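Local coordinates for protein DynF (Micromonospora chersina, PDB 6UBL) that is of unknown function but belongs to the dynemicin enediyne biosynthetic pathway and holds a palmitic acid within its beta barrel, consistent with binding a hydrophobic pathway molecule, at residues 11-16 with 65-70; 80-85 with 111-116; 19-24 with 36-41; 132-137 with 153-158. All coordinates share one frame; numbering follows the deposited sequence.

How the contacts relate
The four contacts follow the wall of a beta barrel, strand by strand. Strands 37-50, 54-68, 81-92, 108-115, 129-141 and 154-161 are successive antiparallel neighbours; contact 2 pairs the third with the fourth, and contact 4 the last two. Contacts 1 and 3 add N-terminal segments to this wall: residues 11-16 cover strand 54-68, and residues 19-24 lie beside strand 37-50. Along the chain contact 3 is nested inside the loop closed by contact 1, and contacts 2 and 4 follow. The centres of contacts 1 and 2 are about 9 Å apart, those of contacts 3 and 4 about 20 Å. Palmitic acid links the ends, carboxyl group near contacts 1 and 3, tail along contact 4.

Contact 1. Residues 11-16 with 65-70; sequences RPVQTE and RVVRSP. With PLM (palmitic acid), chain C.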
# COMPACT_ATOMS: atom_id res chain seq x y z
N ARG A 11 4.59 -11.67 -4.90
CA ARG A 11 5.03 -12.79 -5.72
C ARG A 11 4.33 -14.08 -5.30
O ARG A 11 4.33 -14.41 -4.11
CB ARG A 11 6.52 -12.96 -5.57
CG ARG A 11 7.14 -13.91 -6.54
CD ARG A 11 8.63 -13.95 -6.35
NE ARG A 11 9.26 -14.72 -7.41
CZ ARG A 11 10.49 -15.20 -7.36
NH1 ARG A 11 11.25 -15.00 -6.30
NH2 ARG A 11 10.97 -15.90 -8.39
N PRO A 12 3.75 -14.84 -6.23
CA PRO A 12 3.18 -16.14 -5.85
C PRO A 12 4.23 -17.13 -5.39
O PRO A 12 5.35 -17.18 -5.91
CB PRO A 12 2.47 -16.61 -7.12
CG PRO A 12 2.25 -15.38 -7.93
CD PRO A 12 3.42 -14.49 -7.62
N VAL A 13 3.86 -17.93 -4.39
CA VAL A 13 4.69 -18.98 -3.82
C VAL A 13 3.90 -20.28 -3.85
O VAL A 13 2.72 -20.30 -3.47
CB VAL A 13 5.11 -18.64 -2.38
CG1 VAL A 13 5.83 -19.81 -1.74
CG2 VAL A 13 5.99 -17.39 -2.36
N GLN A 14 4.54 -21.36 -4.28
CA GLN A 14 3.88 -22.65 -4.40
C GLN A 14 3.63 -23.25 -3.02
O GLN A 14 4.46 -23.15 -2.12
CB GLN A 14 4.74 -23.60 -5.22
CG GLN A 14 4.25 -25.03 -5.22
CD GLN A 14 4.77 -25.81 -6.42
OE1 GLN A 14 4.77 -25.30 -7.55
NE2 GLN A 14 5.20 -27.04 -6.19
N THR A 15 2.46 -23.89 -2.88
CA THR A 15 2.15 -24.64 -1.67
C THR A 15 2.14 -26.14 -1.91
O THR A 15 2.31 -26.91 -0.96
CB THR A 15 0.77 -24.26 -1.10
OG1 THR A 15 -0.25 -24.60 -2.03
CG2 THR A 15 0.71 -22.77 -0.78
N GLU A 16 1.89 -26.58 -3.14
CA GLU A 16 1.86 -28.01 -3.42
C GLU A 16 3.19 -28.64 -3.05
O GLU A 16 4.26 -28.13 -3.40
CB GLU A 16 1.58 -28.25 -4.91
CG GLU A 16 0.12 -28.19 -5.26
CD GLU A 16 -0.65 -29.36 -4.69
OE1 GLU A 16 -0.02 -30.39 -4.34
OE2 GLU A 16 -1.89 -29.26 -4.57
N ARG A 65 -1.63 -18.77 8.48
CA ARG A 65 -0.89 -19.82 7.79
C ARG A 65 -0.13 -19.14 6.66
O ARG A 65 -0.73 -18.50 5.79
CB ARG A 65 -1.84 -20.91 7.30
CG ARG A 65 -2.58 -21.61 8.47
CD ARG A 65 -3.47 -22.75 8.02
NE ARG A 65 -2.67 -23.75 7.33
CZ ARG A 65 -2.86 -24.11 6.07
NH1 ARG A 65 -3.86 -23.60 5.37
NH2 ARG A 65 -2.06 -25.01 5.52
N VAL A 66 1.20 -19.25 6.70
CA VAL A 66 2.08 -18.52 5.79
C VAL A 66 3.00 -19.53 5.12
O VAL A 66 3.77 -20.22 5.80
CB VAL A 66 2.91 -17.46 6.52
CG1 VAL A 66 3.88 -16.78 5.57
CG2 VAL A 66 2.00 -16.43 7.21
N VAL A 67 2.92 -19.63 3.79
CA VAL A 67 3.84 -20.49 3.04
C VAL A 67 5.11 -19.71 2.72
O VAL A 67 5.06 -18.51 2.37
CB VAL A 67 3.20 -21.05 1.76
CG1 VAL A 67 2.81 -19.95 0.81
CG2 VAL A 67 4.16 -22.03 1.09
N ARG A 68 6.25 -20.38 2.86
CA ARG A 68 7.55 -19.83 2.53
C ARG A 68 8.11 -20.53 1.30
O ARG A 68 8.00 -21.76 1.16
CB ARG A 68 8.54 -20.03 3.68
CG ARG A 68 8.33 -19.14 4.88
CD ARG A 68 9.30 -19.46 6.04
NE ARG A 68 8.90 -20.62 6.81
CZ ARG A 68 9.33 -21.86 6.61
NH1 ARG A 68 10.21 -22.13 5.65
NH2 ARG A 68 8.88 -22.85 7.38
N SER A 69 8.72 -19.75 0.42
CA SER A 69 9.48 -20.31 -0.68
C SER A 69 10.73 -20.96 -0.10
O SER A 69 11.10 -20.71 1.05
CB SER A 69 9.91 -19.20 -1.63
OG SER A 69 10.90 -18.35 -1.04
N PRO A 70 11.44 -21.77 -0.89
CA PRO A 70 12.80 -22.14 -0.48
C PRO A 70 13.63 -20.88 -0.35
O PRO A 70 13.40 -19.89 -1.05
CB PRO A 70 13.29 -23.04 -1.62
CG PRO A 70 12.43 -22.68 -2.80
CD PRO A 70 11.09 -22.30 -2.21
C1 PLM C . 7.09 -16.65 8.12
O1 PLM C . 6.10 -17.49 8.26
O2 PLM C . 8.25 -16.97 8.17
C2 PLM C . 6.65 -15.23 7.93
C3 PLM C . 5.63 -14.72 8.91
C4 PLM C . 5.34 -13.29 8.59
C5 PLM C . 3.97 -12.83 8.91
C6 PLM C . 3.73 -11.41 8.48
C7 PLM C . 2.97 -10.64 9.53
C8 PLM C . 1.75 -11.39 10.01
C9 PLM C . 0.72 -11.62 8.95
CA PLM C . -0.32 -10.54 8.92
CB PLM C . -1.34 -10.71 10.04
CC PLM C . -2.73 -10.37 9.59
CD PLM C . -3.28 -9.09 10.14
CE PLM C . -4.29 -8.48 9.20
CF PLM C . -5.25 -7.52 9.81
CG PLM C . -6.22 -6.99 8.82
O HOH W 1 7.41 -23.09 -1.23
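V67 illustrates how one branched side chain can hold an irregular segment against a strand with no direct hydrogen bond between the two. Its CB points toward residues 11-16 and already meets T15 CG2 at 4.0 Å. From there the two methyls part. CG1 takes the crowded position between backbone N and carbonyl carbon (chi1 62°) and touches both T15 CG2, at 3.9 Å, and V13 CG1. CG2, anti to the backbone N, runs up to the carbonyl oxygen Q14 O at 3.4 Å. The side chains of T15 and V67 cross at about a right angle. V13 sends its own CG1 anti to the backbone N (chi1 173°), over the V67 methyls and on to the backbone of S69, 3.6 Å from S69 N. An alanine in place of V67 would lose both methyls and with them most of the apolar contact to V13 and T15, and would probably loosen this loop. One water supplies the polar link, donating to Q14 O at 3.1 Å and to R68 O at 2.8 Å. R68 turns the other way, its CD 3.4 Å from PLM O2 and its NE in a salt bridge with D38. Strand 54-68 lies between strands 37-50 and 81-92, and residues 11-16 cover its V67 side, held also by N84 of strand 81-92, which bonds R11 O and V13 N.

Contact 2. Residues 80-85 with 111-116; sequences EVYTNL and AGQIRT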
# COMPACT_ATOMS: atom_id res chain seq x y z
N GLU A 80 17.12 -14.87 1.03
CA GLU A 80 15.84 -14.22 0.91
C GLU A 80 14.77 -15.31 0.89
O GLU A 80 15.00 -16.40 0.37
CB GLU A 80 15.74 -13.47 -0.39
CG GLU A 80 16.70 -12.32 -0.53
CD GLU A 80 16.45 -11.57 -1.81
OE1 GLU A 80 15.42 -10.89 -1.89
OE2 GLU A 80 17.25 -11.73 -2.76
N VAL A 81 13.61 -14.99 1.46
CA VAL A 81 12.46 -15.89 1.48
C VAL A 81 11.24 -15.10 1.04
O VAL A 81 10.99 -14.00 1.55
CB VAL A 81 12.25 -16.50 2.88
CG1 VAL A 81 10.95 -17.28 2.94
CG2 VAL A 81 13.43 -17.41 3.25
N TYR A 82 10.48 -15.67 0.11
CA TYR A 82 9.22 -15.10 -0.36
C TYR A 82 8.08 -15.83 0.33
O TYR A 82 8.15 -17.04 0.57
CB TYR A 82 9.13 -15.25 -1.87
CG TYR A 82 10.15 -14.35 -2.53
CD1 TYR A 82 9.85 -13.04 -2.81
CD2 TYR A 82 11.44 -14.81 -2.78
CE1 TYR A 82 10.78 -12.19 -3.37
CE2 TYR A 82 12.39 -13.98 -3.34
CZ TYR A 82 12.05 -12.67 -3.64
OH TYR A 82 12.98 -11.83 -4.20
N THR A 83 7.04 -15.10 0.69
CA THR A 83 5.96 -15.63 1.50
C THR A 83 4.62 -15.33 0.85
O THR A 83 4.48 -14.36 0.11
CB THR A 83 5.98 -15.00 2.90
OG1 THR A 83 5.79 -13.59 2.78
CG2 THR A 83 7.29 -15.28 3.62
N ASN A 84 3.64 -16.19 1.10
CA ASN A 84 2.25 -15.87 0.83
C ASN A 84 1.47 -16.15 2.11
O ASN A 84 1.67 -17.19 2.75
CB ASN A 84 1.60 -16.74 -0.25
CG ASN A 84 2.07 -16.45 -1.68
OD1 ASN A 84 1.71 -17.20 -2.60
ND2 ASN A 84 2.84 -15.39 -1.89
N LEU A 85 0.54 -15.27 2.46
CA LEU A 85 -0.41 -15.51 3.54
C LEU A 85 -1.59 -16.23 2.91
O LEU A 85 -2.31 -15.66 2.09
CB LEU A 85 -0.82 -14.18 4.16
CG LEU A 85 -1.89 -14.18 5.25
CD1 LEU A 85 -1.49 -15.08 6.40
CD2 LEU A 85 -2.12 -12.75 5.73
N ALA A 111 0.86 -11.41 -0.08
CA ALA A 111 2.21 -11.86 -0.37
C ALA A 111 3.23 -10.92 0.25
O ALA A 111 2.98 -9.72 0.42
CB ALA A 111 2.43 -11.99 -1.88
N GLY A 112 4.40 -11.46 0.54
CA GLY A 112 5.43 -10.70 1.20
C GLY A 112 6.80 -11.31 0.99
O GLY A 112 6.98 -12.22 0.18
N GLN A 113 7.77 -10.79 1.73
CA GLN A 113 9.13 -11.26 1.60
C GLN A 113 9.93 -10.92 2.85
O GLN A 113 9.53 -10.09 3.68
CB GLN A 113 9.81 -10.70 0.35
CG GLN A 113 9.90 -9.19 0.32
CD GLN A 113 10.32 -8.70 -1.04
OE1 GLN A 113 9.53 -8.07 -1.75
NE2 GLN A 113 11.55 -9.00 -1.42
N ILE A 114 11.07 -11.60 2.98
CA ILE A 114 12.02 -11.40 4.07
C ILE A 114 13.39 -11.24 3.43
O ILE A 114 13.84 -12.14 2.70
CB ILE A 114 12.01 -12.60 5.03
CG1 ILE A 114 10.60 -12.87 5.56
CG2 ILE A 114 12.97 -12.34 6.19
CD1 ILE A 114 10.49 -14.13 6.41
N ARG A 115 14.04 -10.11 3.68
CA ARG A 115 15.35 -9.85 3.11
C ARG A 115 16.08 -8.78 3.91
O ARG A 115 15.48 -8.03 4.68
CB ARG A 115 15.27 -9.47 1.63
CG ARG A 115 14.54 -8.15 1.29
CD ARG A 115 15.11 -7.57 -0.00
NE ARG A 115 16.47 -7.13 0.28
CZ ARG A 115 17.53 -7.29 -0.52
NH1 ARG A 115 17.42 -7.87 -1.70
NH2 ARG A 115 18.72 -6.86 -0.11
N THR A 116 17.39 -8.73 3.71
CA THR A 116 18.20 -7.67 4.31
C THR A 116 17.68 -6.30 3.89
O THR A 116 17.46 -6.07 2.68
CB THR A 116 19.65 -7.84 3.84
OG1 THR A 116 20.17 -9.09 4.31
CG2 THR A 116 20.52 -6.68 4.31
O HOH W 2 15.49 -8.85 -3.57
O HOH W 3 13.13 -11.15 -0.45
O HOH W 4 18.66 -9.85 -3.92
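Y82 lies alongside Q113, the two side chains pointing the same way with ring and amide planes 45° apart; the ring atom Y82 CE1 comes within 3.8 Å of Q113 NE2. Water 3 sits over one face of the ring, offset toward its rim, and joins Q113 NE2 to E80 OE1. The Q113 amide nitrogen is also bonded to Y194 of the second subunit. Farther along, E80 runs beside R115. Their salt bridge is long, 3.6 Å from E80 OE1 to R115 NH1, and water 2 bridges the same two atoms more closely. R115 itself grips T116 O side-on with NE and NH2. On the opposite sheet face, T83 OG1 lies 3.1 Å from G112 C; a beta carbon on G112 would be tight against this hydroxyl. Four backbone bonds tie the strands in two reciprocal pairs, V81 with I114 and T83 with G112, the shortest being 2.8 Å from I114 N to V81 O. Sides alternate accordingly: Y82 and Q113 face the second subunit, whereas I114 reaches the palmitic acid. Such alternation is characteristic of an antiparallel ribbon in the wall of a ligand-holding beta barrel.

Contact 3. Residues 19-24 with 36-41; sequences PNVYAG and GIDNLG. With PLM (palmitic acid), chain C.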
# COMPACT_ATOMS: atom_id res chain seq x y z
N PRO A 19 5.35 -28.95 3.17
CA PRO A 19 4.73 -29.46 4.40
C PRO A 19 4.32 -28.35 5.36
O PRO A 19 4.95 -27.29 5.45
CB PRO A 19 5.85 -30.31 5.04
CG PRO A 19 7.10 -29.62 4.59
CD PRO A 19 6.81 -29.14 3.18
N ASN A 20 3.25 -28.62 6.09
CA ASN A 20 2.86 -27.78 7.20
C ASN A 20 3.82 -27.96 8.36
O ASN A 20 4.36 -29.05 8.61
CB ASN A 20 1.45 -28.14 7.61
CG ASN A 20 0.41 -27.46 6.75
OD1 ASN A 20 0.08 -26.30 6.94
ND2 ASN A 20 -0.05 -28.18 5.73
N VAL A 21 4.03 -26.87 9.09
CA VAL A 21 4.85 -26.85 10.29
C VAL A 21 3.95 -26.45 11.46
O VAL A 21 3.23 -25.45 11.39
CB VAL A 21 6.03 -25.87 10.16
CG1 VAL A 21 6.96 -26.01 11.35
CG2 VAL A 21 6.78 -26.12 8.85
N TYR A 22 4.00 -27.25 12.52
CA TYR A 22 3.16 -27.07 13.69
C TYR A 22 4.02 -27.04 14.94
O TYR A 22 5.24 -27.21 14.89
CB TYR A 22 2.19 -28.25 13.83
CG TYR A 22 1.25 -28.40 12.66
CD1 TYR A 22 0.21 -27.51 12.48
CD2 TYR A 22 1.42 -29.41 11.75
CE1 TYR A 22 -0.66 -27.64 11.42
CE2 TYR A 22 0.58 -29.55 10.67
CZ TYR A 22 -0.47 -28.66 10.52
OH TYR A 22 -1.32 -28.81 9.44
N ALA A 23 3.36 -26.82 16.08
CA ALA A 23 4.03 -26.82 17.37
C ALA A 23 4.90 -28.06 17.55
O ALA A 23 4.52 -29.17 17.15
CB ALA A 23 2.99 -26.77 18.50
N GLY A 24 6.07 -27.86 18.17
CA GLY A 24 7.04 -28.93 18.33
C GLY A 24 8.25 -28.65 17.47
O GLY A 24 9.39 -28.93 17.85
N GLY A 36 8.21 -24.50 4.05
CA GLY A 36 7.13 -25.04 4.85
C GLY A 36 6.02 -24.02 4.95
O GLY A 36 6.17 -22.86 4.55
N ILE A 37 4.88 -24.47 5.46
CA ILE A 37 3.74 -23.61 5.75
C ILE A 37 3.69 -23.44 7.26
O ILE A 37 3.38 -24.38 7.99
CB ILE A 37 2.43 -24.22 5.22
CG1 ILE A 37 2.51 -24.48 3.72
CG2 ILE A 37 1.28 -23.27 5.54
CD1 ILE A 37 1.35 -25.29 3.18
N ASP A 38 3.96 -22.22 7.73
CA ASP A 38 3.98 -21.96 9.16
C ASP A 38 2.55 -21.75 9.65
O ASP A 38 1.81 -20.92 9.11
CB ASP A 38 4.82 -20.71 9.44
CG ASP A 38 6.28 -20.91 9.09
OD1 ASP A 38 6.78 -22.04 9.24
OD2 ASP A 38 6.93 -19.94 8.66
N ASN A 39 2.18 -22.49 10.69
CA ASN A 39 0.87 -22.36 11.34
C ASN A 39 1.15 -21.64 12.66
O ASN A 39 1.64 -22.25 13.61
CB ASN A 39 0.24 -23.72 11.56
CG ASN A 39 -0.13 -24.40 10.25
OD1 ASN A 39 -1.28 -24.30 9.79
ND2 ASN A 39 0.83 -25.07 9.63
N LEU A 40 0.86 -20.34 12.70
CA LEU A 40 1.34 -19.48 13.76
C LEU A 40 0.21 -18.72 14.46
O LEU A 40 -0.73 -18.26 13.81
CB LEU A 40 2.31 -18.44 13.19
CG LEU A 40 3.60 -18.97 12.58
CD1 LEU A 40 4.23 -17.91 11.68
CD2 LEU A 40 4.56 -19.39 13.68
N GLY A 41 0.37 -18.54 15.76
CA GLY A 41 -0.51 -17.65 16.48
C GLY A 41 -0.16 -16.19 16.23
O GLY A 41 0.96 -15.85 15.85
C1 PLM C . 7.09 -16.65 8.12
O1 PLM C . 6.10 -17.49 8.26
O2 PLM C . 8.25 -16.97 8.17
C2 PLM C . 6.65 -15.23 7.93
C3 PLM C . 5.63 -14.72 8.91
C4 PLM C . 5.34 -13.29 8.59
C5 PLM C . 3.97 -12.83 8.91
C6 PLM C . 3.73 -11.41 8.48
C7 PLM C . 2.97 -10.64 9.53
C8 PLM C . 1.75 -11.39 10.01
C9 PLM C . 0.72 -11.62 8.95
CA PLM C . -0.32 -10.54 8.92
CB PLM C . -1.34 -10.71 10.04
CC PLM C . -2.73 -10.37 9.59
CD PLM C . -3.28 -9.09 10.14
CE PLM C . -4.29 -8.48 9.20
CF PLM C . -5.25 -7.52 9.81
CG PLM C . -6.22 -6.99 8.82
O HOH W 5 -2.89 -26.70 9.27
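Three backbone bonds set the parallel pairing of this short edge. I37 N donates to P19 O at 2.8 Å, in the carbonyl plane, and V21 N to I37 O at the same length. The third goes to V21 O, which is gripped twice by one residue: N39 N approaches nearly along the C=O axis at 3.2 Å, while N39 ND2 donates from above the carbonyl plane at 3.0 Å. The second N-H of that amide goes to N20 OD1, 3.1 Å from N39 ND2, nearly straight at 173° and on a lone pair. With both N-H groups engaged, the amide's rotation is fixed. Its oxygen accepts from R65 NE and from water 5, which also meets Y22 OH; R65 NH2 adds a second donor to N20 OD1. The Y22 ring runs alongside this amide, planes 23° apart, with Y22 CE1 3.5 Å from N39 CG. A leucine in place of N39 would lose the amide bonds to N20, V21 and R65, and would probably loosen the end of strand 20-21. On the other face V21 packs beside D38. D38 OD1 is bonded to Y205, and D38 OD2 forms a salt bridge with R68 and lies 2.6 Å from PLM O1. Strand 20-21 lies parallel beside the start of strand 37-50, which is itself paired antiparallel with strands 54-68 and 193-205, and V21 and L40 both touch Y205.

Contact 4. Residues 132-137 with 153-158; sequences RMAVGA and PIILTI. With PLM (palmitic acid), chain C.
The inner face of this antiparallel pair is packed hard, and L156 is its focus. CG stands anti to the carbonyl carbon, beside the backbone N (chi1 -60°), which carries CD1 obliquely across V135. There L156 CD1 presses against V135 CG2 at 3.4 Å, tighter than usual van der Waals contact, and lies 3.2 Å from the palmitic acid carbon PLM CA. M133 adds its CB, 4.0 Å from PLM C6, before bends at chi2 and chi3 lead its end away toward strand 81-92. I154 CD1 meets the last ligand carbon, PLM CG, at 3.8 Å. Beneath these side chains, M133 pairs with L156 and V135 with I154 through reciprocal backbone bonds, the straightest being L156 N to M133 O (2.8 Å, 171°).

The outer face is looser and more polar. I155 CD1 rests on A134 CB at 3.7 Å, with P153 beside it, and I155 is partly exposed. R132 runs alongside I155, its NH2 3.8 Å from I155 CG2, but the charge is met beyond this pair, by a salt bridge to E152 of the second subunit. T157 is bonded to Q174 of its own chain.

Chemically, the pair divides its labour: an apolar inner surface that meets the acyl chain through van der Waals contact, consistent with binding a hydrophobic ligand, and an outer surface whose arginine joins the two subunits.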
# COMPACT_ATOMS: atom_id res chain seq x y z
N ARG A 132 7.98 -8.15 5.37
CA ARG A 132 6.81 -7.39 4.97
C ARG A 132 5.79 -8.34 4.37
O ARG A 132 6.14 -9.39 3.81
CB ARG A 132 7.12 -6.27 3.98
CG ARG A 132 7.63 -6.74 2.64
CD ARG A 132 8.20 -5.59 1.82
NE ARG A 132 7.24 -4.53 1.48
CZ ARG A 132 7.17 -3.32 2.04
NH1 ARG A 132 7.96 -2.98 3.05
NH2 ARG A 132 6.27 -2.45 1.62
N MET A 133 4.51 -7.96 4.49
CA MET A 133 3.41 -8.72 3.92
C MET A 133 2.34 -7.71 3.51
O MET A 133 2.01 -6.81 4.29
CB MET A 133 2.86 -9.70 4.96
CG MET A 133 1.73 -10.61 4.47
SD MET A 133 2.29 -11.90 3.33
CE MET A 133 2.98 -13.10 4.49
N ALA A 134 1.80 -7.87 2.31
CA ALA A 134 0.76 -7.01 1.76
C ALA A 134 -0.52 -7.82 1.69
O ALA A 134 -0.56 -8.85 1.01
CB ALA A 134 1.16 -6.52 0.36
N VAL A 135 -1.56 -7.38 2.41
CA VAL A 135 -2.70 -8.23 2.72
C VAL A 135 -4.00 -7.65 2.19
O VAL A 135 -4.31 -6.48 2.40
CB VAL A 135 -2.81 -8.47 4.23
CG1 VAL A 135 -4.06 -9.27 4.58
CG2 VAL A 135 -1.57 -9.18 4.74
N GLY A 136 -4.79 -8.51 1.54
CA GLY A 136 -6.19 -8.23 1.23
C GLY A 136 -7.09 -8.98 2.18
O GLY A 136 -7.12 -10.21 2.17
N ALA A 137 -7.83 -8.25 3.02
CA ALA A 137 -8.60 -8.85 4.10
C ALA A 137 -10.09 -8.62 3.94
O ALA A 137 -10.54 -7.77 3.17
CB ALA A 137 -8.14 -8.29 5.45
N PRO A 153 -3.76 -2.70 -0.36
CA PRO A 153 -3.28 -3.74 0.55
C PRO A 153 -2.80 -3.15 1.87
O PRO A 153 -2.18 -2.08 1.90
CB PRO A 153 -2.13 -4.40 -0.22
CG PRO A 153 -1.66 -3.36 -1.18
CD PRO A 153 -2.88 -2.55 -1.53
N ILE A 154 -3.10 -3.86 2.95
CA ILE A 154 -2.58 -3.51 4.27
C ILE A 154 -1.15 -4.01 4.35
O ILE A 154 -0.89 -5.21 4.21
CB ILE A 154 -3.45 -4.12 5.38
CG1 ILE A 154 -4.88 -3.59 5.30
CG2 ILE A 154 -2.83 -3.80 6.74
CD1 ILE A 154 -5.90 -4.44 6.03
N ILE A 155 -0.21 -3.09 4.57
CA ILE A 155 1.21 -3.40 4.60
C ILE A 155 1.59 -3.70 6.05
O ILE A 155 1.49 -2.82 6.92
CB ILE A 155 2.03 -2.24 4.05
CG1 ILE A 155 1.64 -1.92 2.59
CG2 ILE A 155 3.52 -2.53 4.21
CD1 ILE A 155 1.67 -3.07 1.62
N LEU A 156 2.01 -4.94 6.31
CA LEU A 156 2.33 -5.39 7.67
C LEU A 156 3.82 -5.72 7.71
O LEU A 156 4.32 -6.43 6.84
CB LEU A 156 1.52 -6.63 8.02
CG LEU A 156 0.02 -6.35 7.97
CD1 LEU A 156 -0.77 -7.59 7.67
CD2 LEU A 156 -0.43 -5.73 9.29
N THR A 157 4.51 -5.20 8.71
CA THR A 157 5.96 -5.27 8.75
C THR A 157 6.45 -5.82 10.08
O THR A 157 5.84 -5.60 11.12
CB THR A 157 6.58 -3.89 8.48
OG1 THR A 157 6.12 -2.95 9.46
CG2 THR A 157 6.21 -3.41 7.09
N ILE A 158 7.55 -6.56 10.01
CA ILE A 158 8.29 -7.00 11.18
C ILE A 158 9.75 -6.66 10.92
O ILE A 158 10.34 -7.15 9.94
CB ILE A 158 8.13 -8.50 11.45
CG1 ILE A 158 6.67 -8.89 11.63
CG2 ILE A 158 8.95 -8.87 12.70
CD1 ILE A 158 6.46 -10.39 11.69
C1 PLM C . 7.09 -16.65 8.12
O1 PLM C . 6.10 -17.49 8.26
O2 PLM C . 8.25 -16.97 8.17
C2 PLM C . 6.65 -15.23 7.93
C3 PLM C . 5.63 -14.72 8.91
C4 PLM C . 5.34 -13.29 8.59
C5 PLM C . 3.97 -12.83 8.91
C6 PLM C . 3.73 -11.41 8.48
C7 PLM C . 2.97 -10.64 9.53
C8 PLM C . 1.75 -11.39 10.01
C9 PLM C . 0.72 -11.62 8.95
CA PLM C . -0.32 -10.54 8.92
CB PLM C . -1.34 -10.71 10.04
CC PLM C . -2.73 -10.37 9.59
CD PLM C . -3.28 -9.09 10.14
CE PLM C . -4.29 -8.48 9.20
CF PLM C . -5.25 -7.52 9.81
CG PLM C . -6.22 -6.99 8.82